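Local coordinates for protein L-ribulose 3-epimerase (Methylomonas sp. DH-1, PDB 7CJ7) that catalyses the manganese-dependent epimerization of ketoses at C3, acting fastest on L-ribulose and also interconverting D-allulose and D-fructose, at residues A[10-15]-A[41-46]; A[68-73]-A[90-95]; A[110-115]-A[147-152]; A[137-142]-A[177-182]. All coordinates share one frame; numbering follows the deposited sequence.

Contact 1: A[10-15]-A[41-46]. With SOL (L-sorbose), chain C.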
loop_
_atom_site.group_PDB
_atom_site.type_symbol
_atom_site.label_atom_id
_atom_site.label_comp_id
_atom_site.label_asym_id
_atom_site.label_seq_id
_atom_site.Cartn_x
_atom_site.Cartn_y
_atom_site.Cartn_z
ATOM N N GLY A 10 14.996 -3.863 18.718
ATOM C CA GLY A 10 13.758 -4.435 19.261
ATOM C C GLY A 10 13.012 -5.244 18.230
ATOM O O GLY A 10 13.288 -5.096 17.009
ATOM N N GLY A 11 12.134 -6.116 18.717
ATOM C CA GLY A 11 11.210 -6.906 17.896
ATOM C C GLY A 11 9.780 -6.541 18.227
ATOM O O GLY A 11 9.463 -6.378 19.416
ATOM N N HIS A 12 8.947 -6.368 17.206
ATOM C CA HIS A 12 7.493 -6.140 17.366
ATOM C C HIS A 12 6.853 -7.429 17.881
ATOM O O HIS A 12 7.256 -8.508 17.420
ATOM C CB HIS A 12 6.907 -5.658 16.039
ATOM C CG HIS A 12 5.510 -5.166 16.163
ATOM N ND1 HIS A 12 4.429 -6.000 16.022
ATOM C CD2 HIS A 12 5.017 -3.931 16.396
ATOM C CE1 HIS A 12 3.321 -5.302 16.173
ATOM N NE2 HIS A 12 3.655 -4.028 16.392
ATOM N N ALA A 13 5.892 -7.322 18.805
ATOM C CA ALA A 13 5.257 -8.476 19.481
ATOM C C ALA A 13 4.686 -9.459 18.449
ATOM O O ALA A 13 4.742 -10.678 18.709
ATOM C CB ALA A 13 4.197 -7.980 20.428
ATOM N N LEU A 14 4.173 -8.962 17.315
ATOM C CA LEU A 14 3.433 -9.784 16.316
ATOM C C LEU A 14 4.386 -10.713 15.559
ATOM O O LEU A 14 3.904 -11.512 14.719
ATOM C CB LEU A 14 2.700 -8.860 15.342
ATOM C CG LEU A 14 1.199 -8.718 15.583
ATOM C CD1 LEU A 14 0.464 -9.979 15.145
ATOM C CD2 LEU A 14 0.912 -8.398 17.040
ATOM N N VAL A 15 5.688 -10.589 15.799
ATOM C CA VAL A 15 6.673 -11.570 15.270
ATOM C C VAL A 15 6.443 -12.900 15.994
ATOM O O VAL A 15 6.692 -13.945 15.372
ATOM C CB VAL A 15 8.112 -11.055 15.405
ATOM C CG1 VAL A 15 9.127 -12.166 15.208
ATOM C CG2 VAL A 15 8.369 -9.921 14.427
ATOM N N GLU A 41 8.605 -4.485 21.412
ATOM C CA GLU A 41 7.621 -3.424 21.159
ATOM C C GLU A 41 6.243 -4.044 21.323
ATOM O O GLU A 41 5.868 -4.889 20.510
ATOM C CB GLU A 41 7.822 -2.808 19.780
ATOM C CG GLU A 41 6.950 -1.589 19.556
ATOM C CD GLU A 41 7.169 -0.999 18.184
ATOM O OE1 GLU A 41 8.310 -0.553 17.919
ATOM O OE2 GLU A 41 6.220 -1.041 17.378
ATOM N N ILE A 42 5.548 -3.659 22.380
ATOM C CA ILE A 42 4.198 -4.203 22.694
ATOM C C ILE A 42 3.155 -3.397 21.927
ATOM O O ILE A 42 3.193 -2.171 22.016
ATOM C CB ILE A 42 3.961 -4.187 24.214
ATOM C CG1 ILE A 42 5.032 -5.005 24.939
ATOM C CG2 ILE A 42 2.555 -4.667 24.523
ATOM C CD1 ILE A 42 5.001 -4.884 26.446
ATOM N N ALA A 43 2.272 -4.077 21.200
ATOM C CA ALA A 43 1.126 -3.475 20.483
ATOM C C ALA A 43 -0.000 -3.235 21.495
ATOM O O ALA A 43 -0.499 -4.215 22.058
ATOM C CB ALA A 43 0.706 -4.398 19.367
ATOM N N LEU A 44 -0.332 -1.975 21.761
ATOM C CA LEU A 44 -1.307 -1.553 22.800
ATOM C C LEU A 44 -2.566 -0.983 22.145
ATOM O O LEU A 44 -3.011 0.107 22.565
ATOM C CB LEU A 44 -0.666 -0.477 23.680
ATOM C CG LEU A 44 0.294 -0.964 24.758
ATOM C CD1 LEU A 44 0.733 0.206 25.627
ATOM C CD2 LEU A 44 -0.340 -2.061 25.600
ATOM N N LEU A 45 -3.134 -1.686 21.169
ATOM C CA LEU A 45 -4.393 -1.248 20.514
ATOM C C LEU A 45 -5.524 -1.191 21.554
ATOM O O LEU A 45 -6.382 -0.280 21.451
ATOM C CB LEU A 45 -4.703 -2.196 19.356
ATOM C CG LEU A 45 -4.094 -1.783 18.015
ATOM C CD1 LEU A 45 -2.576 -1.918 18.026
ATOM C CD2 LEU A 45 -4.696 -2.601 16.884
ATOM N N ASP A 46 -5.512 -2.094 22.543
ATOM C CA ASP A 46 -6.435 -2.037 23.712
ATOM C C ASP A 46 -5.609 -2.058 24.991
ATOM O O ASP A 46 -5.345 -3.117 25.550
ATOM C CB ASP A 46 -7.454 -3.176 23.700
ATOM C CG ASP A 46 -8.446 -3.118 24.854
ATOM O OD1 ASP A 46 -8.239 -2.315 25.802
ATOM O OD2 ASP A 46 -9.414 -3.875 24.802
HETATM C C1 SOL C . 1.439 -0.301 10.688
HETATM O O1 SOL C . 1.500 -0.546 9.302
HETATM C C2 SOL C . 2.801 -0.214 11.298
HETATM O O2 SOL C . 3.774 0.037 10.608
HETATM C C3 SOL C . 2.947 -0.498 12.786
HETATM O O3 SOL C . 4.150 0.039 13.286
HETATM C C4 SOL C . 1.756 0.038 13.575
HETATM O O4 SOL C . 1.683 1.456 13.417
HETATM C C5 SOL C . 1.819 -0.279 15.071
HETATM O O5 SOL C . 0.768 0.413 15.744
HETATM C C6 SOL C . 1.707 -1.756 15.383
HETATM O O6 SOL C . 1.820 -1.982 16.791
#
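E41 and H12 lie side by side on neighbouring parallel strands of the TIM barrel, 39-43 and 8-12, their side chains on the same face. The short segments run 18° apart, and helix 22-35 joins the strands in a beta-alpha-beta unit. E41 buries the most surface here. Its backbone is held at both ends: E41 N donates to G11 O at 2.9 Å, and A13 N donates to E41 O at 3.0 Å. Its side chain is extended beyond CG. The carboxylate comes to the edge of the H12 ring, where OE2 lies 3.3 Å from H12 CD2, and the two planes stand 81° apart. OE2 is hydrogen-bonded to S69, while OE1 is held by Y209, T244 and H211. In H12, CG anti to the backbone N (chi1 -169°) carries the ring alongside the E41 side chain. The ring uses both nitrogens. L14 N donates to ND1 at 3.2 Å, tilted out of the ring plane. NE2 makes a nearly straight 2.8 Å hydrogen bond with O6 of L-sorbose, in the ring plane. A43 CB closes in on the same hydroxyl, 3.7 Å from O6. An alanine in place of H12 would probably leave sugar O6 without its imidazole partner and E41 OE2 without the ring edge beside it. H12 binds D-allulose and D-fructose. Bonds at both ND1 and NE2 fix the ring's rotation and aim it at one end of the sugar.

Contact 2: A[68-73]-A[90-95]. With SOL (L-sorbose), chain C.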
loop_
_atom_site.group_PDB
_atom_site.type_symbol
_atom_site.label_atom_id
_atom_site.label_comp_id
_atom_site.label_asym_id
_atom_site.label_seq_id
_atom_site.Cartn_x
_atom_site.Cartn_y
_atom_site.Cartn_z
ATOM N N ALA A 68 6.221 0.793 23.418
ATOM C CA ALA A 68 4.839 0.469 23.012
ATOM C C ALA A 68 4.486 1.234 21.741
ATOM O O ALA A 68 4.895 2.372 21.595
ATOM C CB ALA A 68 3.886 0.785 24.134
ATOM N N SER A 69 3.719 0.597 20.871
ATOM C CA SER A 69 3.138 1.220 19.667
ATOM C C SER A 69 1.640 0.937 19.680
ATOM O O SER A 69 1.217 -0.048 20.318
ATOM C CB SER A 69 3.809 0.712 18.413
ATOM O OG SER A 69 3.561 -0.672 18.227
ATOM N N LEU A 70 0.857 1.782 19.021
ATOM C CA LEU A 70 -0.563 1.455 18.785
ATOM C C LEU A 70 -1.051 2.213 17.560
ATOM O O LEU A 70 -0.329 3.067 17.057
ATOM C CB LEU A 70 -1.373 1.800 20.032
ATOM C CG LEU A 70 -1.366 3.274 20.423
ATOM C CD1 LEU A 70 -2.408 4.055 19.635
ATOM C CD2 LEU A 70 -1.582 3.439 21.915
ATOM N N GLY A 71 -2.210 1.806 17.072
ATOM C CA GLY A 71 -3.043 2.587 16.158
ATOM C C GLY A 71 -4.377 2.850 16.808
ATOM O O GLY A 71 -4.856 1.977 17.541
ATOM N N LEU A 72 -4.959 4.020 16.586
ATOM C CA LEU A 72 -6.340 4.270 17.052
ATOM C C LEU A 72 -7.310 3.569 16.091
ATOM O O LEU A 72 -6.865 3.029 15.080
ATOM C CB LEU A 72 -6.567 5.778 17.125
ATOM C CG LEU A 72 -5.593 6.520 18.037
ATOM C CD1 LEU A 72 -5.760 8.018 17.883
ATOM C CD2 LEU A 72 -5.784 6.106 19.492
ATOM N N SER A 73 -8.591 3.558 16.424
ATOM C CA SER A 73 -9.677 3.007 15.586
ATOM C C SER A 73 -10.706 4.110 15.340
ATOM O O SER A 73 -10.503 5.226 15.875
ATOM C CB SER A 73 -10.288 1.807 16.249
ATOM O OG SER A 73 -10.992 2.197 17.414
ATOM N N ASP A 90 -8.213 10.527 23.326
ATOM C CA ASP A 90 -7.361 11.151 24.374
ATOM C C ASP A 90 -7.242 10.159 25.538
ATOM O O ASP A 90 -6.121 9.971 26.052
ATOM C CB ASP A 90 -7.929 12.486 24.872
ATOM C CG ASP A 90 -7.786 13.669 23.922
ATOM O OD1 ASP A 90 -7.125 13.521 22.865
ATOM O OD2 ASP A 90 -8.363 14.743 24.240
ATOM N N GLU A 91 -8.363 9.540 25.925
ATOM C CA GLU A 91 -8.455 8.601 27.075
ATOM C C GLU A 91 -7.627 7.346 26.772
ATOM O O GLU A 91 -6.838 6.939 27.637
ATOM C CB GLU A 91 -9.918 8.293 27.371
ATOM C CG GLU A 91 -10.123 7.250 28.448
ATOM C CD GLU A 91 -11.580 6.823 28.584
ATOM O OE1 GLU A 91 -12.123 6.187 27.641
ATOM O OE2 GLU A 91 -12.177 7.147 29.619
ATOM N N LEU A 92 -7.759 6.773 25.576
ATOM C CA LEU A 92 -6.944 5.595 25.170
ATOM C C LEU A 92 -5.455 5.972 25.223
ATOM O O LEU A 92 -4.650 5.185 25.739
ATOM C CB LEU A 92 -7.362 5.114 23.780
ATOM C CG LEU A 92 -6.819 3.739 23.387
ATOM C CD1 LEU A 92 -7.717 3.069 22.358
ATOM C CD2 LEU A 92 -5.402 3.844 22.863
ATOM N N LEU A 93 -5.074 7.133 24.700
ATOM C CA LEU A 93 -3.634 7.508 24.633
ATOM C C LEU A 93 -3.077 7.733 26.049
ATOM O O LEU A 93 -1.903 7.365 26.308
ATOM C CB LEU A 93 -3.490 8.742 23.745
ATOM C CG LEU A 93 -3.763 8.498 22.262
ATOM C CD1 LEU A 93 -3.982 9.814 21.533
ATOM C CD2 LEU A 93 -2.634 7.691 21.620
ATOM N N ARG A 94 -3.876 8.300 26.952
ATOM C CA ARG A 94 -3.472 8.469 28.373
ATOM C C ARG A 94 -3.234 7.084 28.987
ATOM O O ARG A 94 -2.202 6.890 29.646
ATOM C CB ARG A 94 -4.517 9.291 29.142
ATOM C CG ARG A 94 -4.487 10.786 28.835
ATOM C CD ARG A 94 -5.210 11.576 29.912
ATOM N NE ARG A 94 -6.590 11.129 30.047
ATOM C CZ ARG A 94 -7.614 11.617 29.352
ATOM N NH1 ARG A 94 -7.417 12.607 28.502
ATOM N NH2 ARG A 94 -8.833 11.130 29.524
ATOM N N LYS A 95 -4.140 6.136 28.754
ATOM C CA LYS A 95 -4.030 4.771 29.327
ATOM C C LYS A 95 -2.772 4.089 28.772
ATOM O O LYS A 95 -2.057 3.438 29.566
ATOM C CB LYS A 95 -5.280 3.943 29.026
ATOM C CG LYS A 95 -5.284 2.557 29.654
ATOM C CD LYS A 95 -5.311 2.580 31.171
ATOM C CE LYS A 95 -5.172 1.202 31.775
ATOM N NZ LYS A 95 -5.092 1.263 33.253
HETATM C C1 SOL C . 1.439 -0.301 10.688
HETATM O O1 SOL C . 1.500 -0.546 9.302
HETATM C C2 SOL C . 2.801 -0.214 11.298
HETATM O O2 SOL C . 3.774 0.037 10.608
HETATM C C3 SOL C . 2.947 -0.498 12.786
HETATM O O3 SOL C . 4.150 0.039 13.286
HETATM C C4 SOL C . 1.756 0.038 13.575
HETATM O O4 SOL C . 1.683 1.456 13.417
HETATM C C5 SOL C . 1.819 -0.279 15.071
HETATM O O5 SOL C . 0.768 0.413 15.744
HETATM C C6 SOL C . 1.707 -1.756 15.383
HETATM O O6 SOL C . 1.820 -1.982 16.791
#
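L70 and L72 of strand 65-72 meet L92 and L93 of helix 83-102, and the contact between the segments is wholly apolar. Four leucines meet through their terminal methyls. L70 divides its branches: CD2 lies 4.0 Å from L92 CD2, and CD1 lies 4.1 Å from L93 CD2. Its CG sits between the backbone N and the carbonyl carbon (chi1 62°), and from there the two methyls part to their separate partners. L72 uses a single methyl for both partners, its CD2 sitting 4.1 Å from L92 CD2 and equally far from L93 CD2. L92 slides past both strand leucines in the opposite direction, whereas L93 crosses them at about a right angle. The segment axes run antiparallel, 171° apart, and come within 10.2 Å. This is the strand-helix interface of a TIM barrel, with a helix covering the strand that precedes it in a beta-alpha-beta unit. L93 also touches M135 and L138 of the next helix, 125-143.

The polar contacts lie with the sugar. O6 of L-sorbose donates a hydrogen bond to S69 OG at 2.6 Å. The backbone passes close too, with L70 C 3.1 Å from sugar O5. S69 binds D-allulose and D-fructose. The strand thus has two chemically different neighbours: leucine methyls seat it on its helix, while the adjacent serine oxygen accepts a hydrogen bond from the sugar.

Contact 3: A[110-115]-A[147-152]. With MN (manganese (II) ion), chain D; SOL (L-sorbose), chain C.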
loop_
_atom_site.group_PDB
_atom_site.type_symbol
_atom_site.label_atom_id
_atom_site.label_comp_id
_atom_site.label_asym_id
_atom_site.label_seq_id
_atom_site.Cartn_x
_atom_site.Cartn_y
_atom_site.Cartn_z
ATOM N N GLY A 110 4.051 4.746 16.756
ATOM C CA GLY A 110 3.018 4.204 15.866
ATOM C C GLY A 110 2.020 5.263 15.423
ATOM O O GLY A 110 2.331 6.472 15.446
ATOM N N VAL A 111 0.855 4.805 14.985
ATOM C CA VAL A 111 -0.190 5.680 14.401
ATOM C C VAL A 111 -1.063 6.179 15.551
ATOM O O VAL A 111 -2.201 5.699 15.717
ATOM C CB VAL A 111 -0.956 4.940 13.293
ATOM C CG1 VAL A 111 -2.010 5.838 12.657
ATOM C CG2 VAL A 111 0.014 4.429 12.237
ATOM N N ILE A 112 -0.515 7.112 16.327
ATOM C CA ILE A 112 -1.139 7.613 17.583
ATOM C C ILE A 112 -1.936 8.885 17.292
ATOM O O ILE A 112 -2.569 9.387 18.219
ATOM C CB ILE A 112 -0.068 7.841 18.666
ATOM C CG1 ILE A 112 1.073 8.732 18.168
ATOM C CG2 ILE A 112 0.455 6.515 19.195
ATOM C CD1 ILE A 112 2.071 9.097 19.243
ATOM N N TYR A 113 -1.898 9.385 16.053
ATOM C CA TYR A 113 -2.421 10.722 15.682
ATOM C C TYR A 113 -3.690 10.592 14.824
ATOM O O TYR A 113 -4.259 11.623 14.443
ATOM C CB TYR A 113 -1.337 11.507 14.937
ATOM C CG TYR A 113 -0.787 10.756 13.759
ATOM C CD1 TYR A 113 -1.408 10.831 12.525
ATOM C CD2 TYR A 113 0.322 9.933 13.884
ATOM C CE1 TYR A 113 -0.934 10.124 11.432
ATOM C CE2 TYR A 113 0.818 9.232 12.797
ATOM C CZ TYR A 113 0.179 9.316 11.571
ATOM O OH TYR A 113 0.646 8.623 10.492
ATOM N N CYS A 114 -4.140 9.372 14.554
ATOM C CA CYS A 114 -5.365 9.117 13.751
ATOM C C CYS A 114 -5.783 7.647 13.857
ATOM O O CYS A 114 -5.049 6.852 14.484
ATOM C CB CYS A 114 -5.137 9.470 12.291
ATOM S SG CYS A 114 -4.024 8.321 11.453
ATOM N N ALA A 115 -6.922 7.299 13.261
ATOM C CA ALA A 115 -7.352 5.891 13.114
ATOM C C ALA A 115 -6.411 5.201 12.122
ATOM O O ALA A 115 -6.176 5.741 11.018
ATOM C CB ALA A 115 -8.794 5.819 12.676
ATOM N N ILE A 147 8.205 10.341 29.044
ATOM C CA ILE A 147 7.932 9.553 27.811
ATOM C C ILE A 147 7.982 10.480 26.587
ATOM O O ILE A 147 7.409 11.592 26.622
ATOM C CB ILE A 147 6.607 8.784 27.957
ATOM C CG1 ILE A 147 6.780 7.574 28.888
ATOM C CG2 ILE A 147 6.054 8.382 26.597
ATOM C CD1 ILE A 147 5.492 7.049 29.454
ATOM N N ASN A 148 8.706 10.049 25.558
ATOM C CA ASN A 148 8.676 10.659 24.206
ATOM C C ASN A 148 7.558 10.006 23.389
ATOM O O ASN A 148 7.346 8.779 23.507
ATOM C CB ASN A 148 10.000 10.496 23.460
ATOM C CG ASN A 148 11.193 11.069 24.188
ATOM O OD1 ASN A 148 11.143 12.197 24.664
ATOM N ND2 ASN A 148 12.274 10.307 24.246
ATOM N N ILE A 149 6.906 10.780 22.529
ATOM C CA ILE A 149 5.953 10.221 21.535
ATOM C C ILE A 149 6.590 10.352 20.151
ATOM O O ILE A 149 7.225 11.378 19.860
ATOM C CB ILE A 149 4.562 10.863 21.624
ATOM C CG1 ILE A 149 4.546 12.323 21.165
ATOM C CG2 ILE A 149 4.024 10.711 23.038
ATOM C CD1 ILE A 149 3.142 12.896 21.078
ATOM N N ASP A 150 6.447 9.305 19.351
ATOM C CA ASP A 150 7.030 9.222 17.994
ATOM C C ASP A 150 5.879 8.921 17.034
ATOM O O ASP A 150 5.249 7.850 17.162
ATOM C CB ASP A 150 8.148 8.183 17.957
ATOM C CG ASP A 150 9.059 8.238 19.172
ATOM O OD1 ASP A 150 10.008 9.060 19.164
ATOM O OD2 ASP A 150 8.797 7.467 20.132
ATOM N N LEU A 151 5.605 9.849 16.127
ATOM C CA LEU A 151 4.450 9.786 15.205
ATOM C C LEU A 151 4.889 9.050 13.940
ATOM O O LEU A 151 5.758 9.565 13.199
ATOM C CB LEU A 151 3.990 11.215 14.915
ATOM C CG LEU A 151 3.258 11.927 16.056
ATOM C CD1 LEU A 151 4.139 12.168 17.269
ATOM C CD2 LEU A 151 2.698 13.239 15.563
ATOM N N GLU A 152 4.348 7.852 13.735
ATOM C CA GLU A 152 4.761 6.974 12.623
ATOM C C GLU A 152 4.079 7.433 11.331
ATOM O O GLU A 152 2.844 7.368 11.236
ATOM C CB GLU A 152 4.424 5.518 12.913
ATOM C CG GLU A 152 5.104 4.584 11.945
ATOM C CD GLU A 152 4.805 3.124 12.220
ATOM O OE1 GLU A 152 3.941 2.834 13.101
ATOM O OE2 GLU A 152 5.438 2.289 11.572
HETATM MN MN MN D . 5.656 0.226 11.586
HETATM C C1 SOL C . 1.439 -0.301 10.688
HETATM O O1 SOL C . 1.500 -0.546 9.302
HETATM C C2 SOL C . 2.801 -0.214 11.298
HETATM O O2 SOL C . 3.774 0.037 10.608
HETATM C C3 SOL C . 2.947 -0.498 12.786
HETATM O O3 SOL C . 4.150 0.039 13.286
HETATM C C4 SOL C . 1.756 0.038 13.575
HETATM O O4 SOL C . 1.683 1.456 13.417
HETATM C C5 SOL C . 1.819 -0.279 15.071
HETATM O O5 SOL C . 0.768 0.413 15.744
HETATM C C6 SOL C . 1.707 -1.756 15.383
HETATM O O6 SOL C . 1.820 -1.982 16.791
#
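I112 CD1 reaches I149 and L151 across two neighbouring strands of the TIM barrel, 107-112 and 148-152, which helix 125-143 connects. This methyl is the apolar centre. It lies 3.9 Å from I149 CB and 4.2 Å from L151 CD1. An extended chi2 of 174° places CD1 there. L93 and M135 of the surrounding helices also touch I112. Next outward is Y113, whose CD2 is 4.0 Å from L151 CB as the two side chains cross obliquely.

The polar edge follows. The Y113 hydroxyl donates to E152 O at 2.6 Å, with that oxygen in the plane of the tyrosine ring. E152 N donates to G110 O at 3.0 Å, from above the carbonyl plane. Both backbone polar groups of E152 are therefore bonded to the 110-115 segment, where the chain turns a corner and V111 centres an inverse gamma turn. A CB at G110 would press on sugar O5 and, at these backbone angles, on the carbonyl oxygen of the residue before. The fixed backbone presents the extended E152 side chain to the active site, where it probably serves as a proton donor or acceptor. D185, H211 and E246 complete the protein ligands of the manganese ion, which L-sorbose also binds through O2 and O3. The carboxylate splits its duties: E152 OE2 binds manganese at 2.1 Å, and E152 OE1 accepts a 2.7 Å hydrogen bond from sugar O4.

Contact 4: A[137-142]-A[177-182]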
loop_
_atom_site.group_PDB
_atom_site.type_symbol
_atom_site.label_atom_id
_atom_site.label_comp_id
_atom_site.label_asym_id
_atom_site.label_seq_id
_atom_site.Cartn_x
_atom_site.Cartn_y
_atom_site.Cartn_z
ATOM N N ARG A 137 -1.686 17.691 23.472
ATOM C CA ARG A 137 -2.221 17.252 24.788
ATOM C C ARG A 137 -1.491 15.969 25.219
ATOM O O ARG A 137 -1.112 15.863 26.406
ATOM C CB ARG A 137 -3.742 17.073 24.727
ATOM C CG ARG A 137 -4.508 18.353 24.430
ATOM C CD ARG A 137 -5.999 18.197 24.675
ATOM N NE ARG A 137 -6.618 17.197 23.813
ATOM C CZ ARG A 137 -7.056 17.426 22.581
ATOM N NH1 ARG A 137 -6.927 18.619 22.040
ATOM N NH2 ARG A 137 -7.611 16.455 21.878
ATOM N N LEU A 138 -1.291 15.026 24.296
ATOM C CA LEU A 138 -0.616 13.743 24.607
ATOM C C LEU A 138 0.847 14.019 24.966
ATOM O O LEU A 138 1.313 13.479 25.963
ATOM C CB LEU A 138 -0.702 12.796 23.415
ATOM C CG LEU A 138 0.114 11.514 23.568
ATOM C CD1 LEU A 138 -0.318 10.738 24.805
ATOM C CD2 LEU A 138 0.003 10.654 22.323
ATOM N N ALA A 139 1.559 14.811 24.167
ATOM C CA ALA A 139 2.975 15.145 24.447
ATOM C C ALA A 139 3.096 15.698 25.874
ATOM O O ALA A 139 4.036 15.316 26.596
ATOM C CB ALA A 139 3.504 16.107 23.416
ATOM N N ASP A 140 2.182 16.580 26.276
ATOM C CA ASP A 140 2.243 17.256 27.595
ATOM C C ASP A 140 1.978 16.219 28.694
ATOM O O ASP A 140 2.687 16.266 29.734
ATOM C CB ASP A 140 1.298 18.460 27.633
ATOM C CG ASP A 140 1.761 19.609 26.748
ATOM O OD1 ASP A 140 2.951 19.624 26.381
ATOM O OD2 ASP A 140 0.921 20.472 26.413
ATOM N N TYR A 141 1.026 15.306 28.481
ATOM C CA TYR A 141 0.720 14.203 29.432
ATOM C C TYR A 141 1.934 13.277 29.578
ATOM O O TYR A 141 2.324 12.953 30.740
ATOM C CB TYR A 141 -0.520 13.422 28.991
ATOM C CG TYR A 141 -1.003 12.437 30.014
ATOM C CD1 TYR A 141 -1.711 12.839 31.136
ATOM C CD2 TYR A 141 -0.714 11.090 29.880
ATOM C CE1 TYR A 141 -2.136 11.920 32.085
ATOM C CE2 TYR A 141 -1.125 10.167 30.823
ATOM C CZ TYR A 141 -1.864 10.575 31.912
ATOM O OH TYR A 141 -2.248 9.644 32.840
ATOM N N ALA A 142 2.515 12.855 28.452
ATOM C CA ALA A 142 3.683 11.946 28.390
ATOM C C ALA A 142 4.884 12.625 29.053
ATOM O O ALA A 142 5.691 11.924 29.664
ATOM C CB ALA A 142 3.988 11.566 26.961
ATOM N N ARG A 177 6.344 20.449 20.208
ATOM C CA ARG A 177 6.622 19.867 21.542
ATOM C C ARG A 177 7.975 19.173 21.503
ATOM O O ARG A 177 8.263 18.431 20.569
ATOM C CB ARG A 177 5.495 18.911 21.935
ATOM C CG ARG A 177 4.175 19.613 22.213
ATOM C CD ARG A 177 4.295 20.598 23.354
ATOM N NE ARG A 177 3.008 21.031 23.868
ATOM C CZ ARG A 177 2.348 22.086 23.423
ATOM N NH1 ARG A 177 2.846 22.792 22.426
ATOM N NH2 ARG A 177 1.193 22.431 23.966
ATOM N N PRO A 178 8.835 19.390 22.522
ATOM C CA PRO A 178 10.202 18.863 22.504
ATOM C C PRO A 178 10.279 17.331 22.610
ATOM O O PRO A 178 11.307 16.768 22.254
ATOM C CB PRO A 178 10.846 19.505 23.744
ATOM C CG PRO A 178 9.678 19.787 24.667
ATOM C CD PRO A 178 8.538 20.164 23.741
ATOM N N ASN A 179 9.216 16.694 23.100
ATOM C CA ASN A 179 9.208 15.219 23.295
ATOM C C ASN A 179 8.317 14.581 22.231
ATOM O O ASN A 179 7.940 13.424 22.412
ATOM C CB ASN A 179 8.771 14.814 24.702
ATOM C CG ASN A 179 7.339 15.185 24.998
ATOM O OD1 ASN A 179 6.907 16.281 24.666
ATOM N ND2 ASN A 179 6.611 14.292 25.645
ATOM N N ALA A 180 8.043 15.289 21.135
ATOM C CA ALA A 180 7.329 14.718 19.975
ATOM C C ALA A 180 8.309 14.580 18.806
ATOM O O ALA A 180 8.956 15.567 18.422
ATOM C CB ALA A 180 6.124 15.537 19.619
ATOM N N PHE A 181 8.410 13.378 18.260
ATOM C CA PHE A 181 9.411 13.012 17.232
ATOM C C PHE A 181 8.713 12.369 16.035
ATOM O O PHE A 181 7.547 11.917 16.142
ATOM C CB PHE A 181 10.451 12.043 17.801
ATOM C CG PHE A 181 11.309 12.636 18.883
ATOM C CD1 PHE A 181 10.900 12.596 20.208
ATOM C CD2 PHE A 181 12.527 13.220 18.583
ATOM C CE1 PHE A 181 11.686 13.140 21.208
ATOM C CE2 PHE A 181 13.309 13.766 19.586
ATOM C CZ PHE A 181 12.884 13.729 20.894
ATOM N N LEU A 182 9.445 12.316 14.927
ATOM C CA LEU A 182 9.050 11.553 13.725
ATOM C C LEU A 182 9.439 10.086 13.933
ATOM O O LEU A 182 10.470 9.792 14.576
ATOM C CB LEU A 182 9.771 12.149 12.517
ATOM C CG LEU A 182 9.318 11.636 11.158
ATOM C CD1 LEU A 182 7.936 12.168 10.839
ATOM C CD2 LEU A 182 10.313 12.031 10.080
HETATM O O HOH W 1 5.873 18.481 25.861
#
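A type I beta turn, R177 to A180, leads into barrel strand 180-185 and docks on helix 125-143 through R177 and N179. This is the outer layer of the TIM barrel, away from the metal and sugar site. R177 grips D140 side-on with two nitrogens in a salt bridge. NE donates to D140 OD1 at 2.9 Å and NH2 to D140 OD2 at 3.1 Å, both on the syn side. The carboxylate and guanidinium planes are only 17° apart. A chi2 of -61° bends the arginine chain at CD. Nearer the backbone, R177 CB and CG lie against A139 CB, at 3.7 and 3.8 Å. N179 works beside it. Its ND2 donates to A139 O at 2.9 Å, in the plane of the amide, and also bonds I147 O. Its OD1 accepts from a water at 2.7 Å, and the same water donates to D140 OD1. An alanine in place of R177 would probably leave the D140 carboxylate without its charged mate and A139 CB without the CG packed on it. The chemistry implies a joint of two kinds: a charge pair at the partly exposed side, and a buried amide that ties the turn to a helix carbonyl.

All four contacts belong to one eight-stranded parallel barrel. They follow the chain in series from contact 1 to contact 3, while the segments of contacts 3 and 4 alternate. Contacts 1 and 2 have centres 13 Å apart and lie on neighbouring strands 39-43 and 65-72. Contacts 2 and 3, 8 Å apart, touch through L72 and L93 against I112 and C114. Contacts 3 and 4, 9 Å apart, are stitched by backbone bonds between strands 148-152 and 180-185. D90 and R137 bridge the helices of contacts 2 and 4. The sugar is touched from strands 8-12 and 39-43 in contact 1, 65-72 in contact 2, and 107-112 and 148-152 in contact 3, so the pocket is assembled across the barrel. Contact 4 belongs to the outer shell.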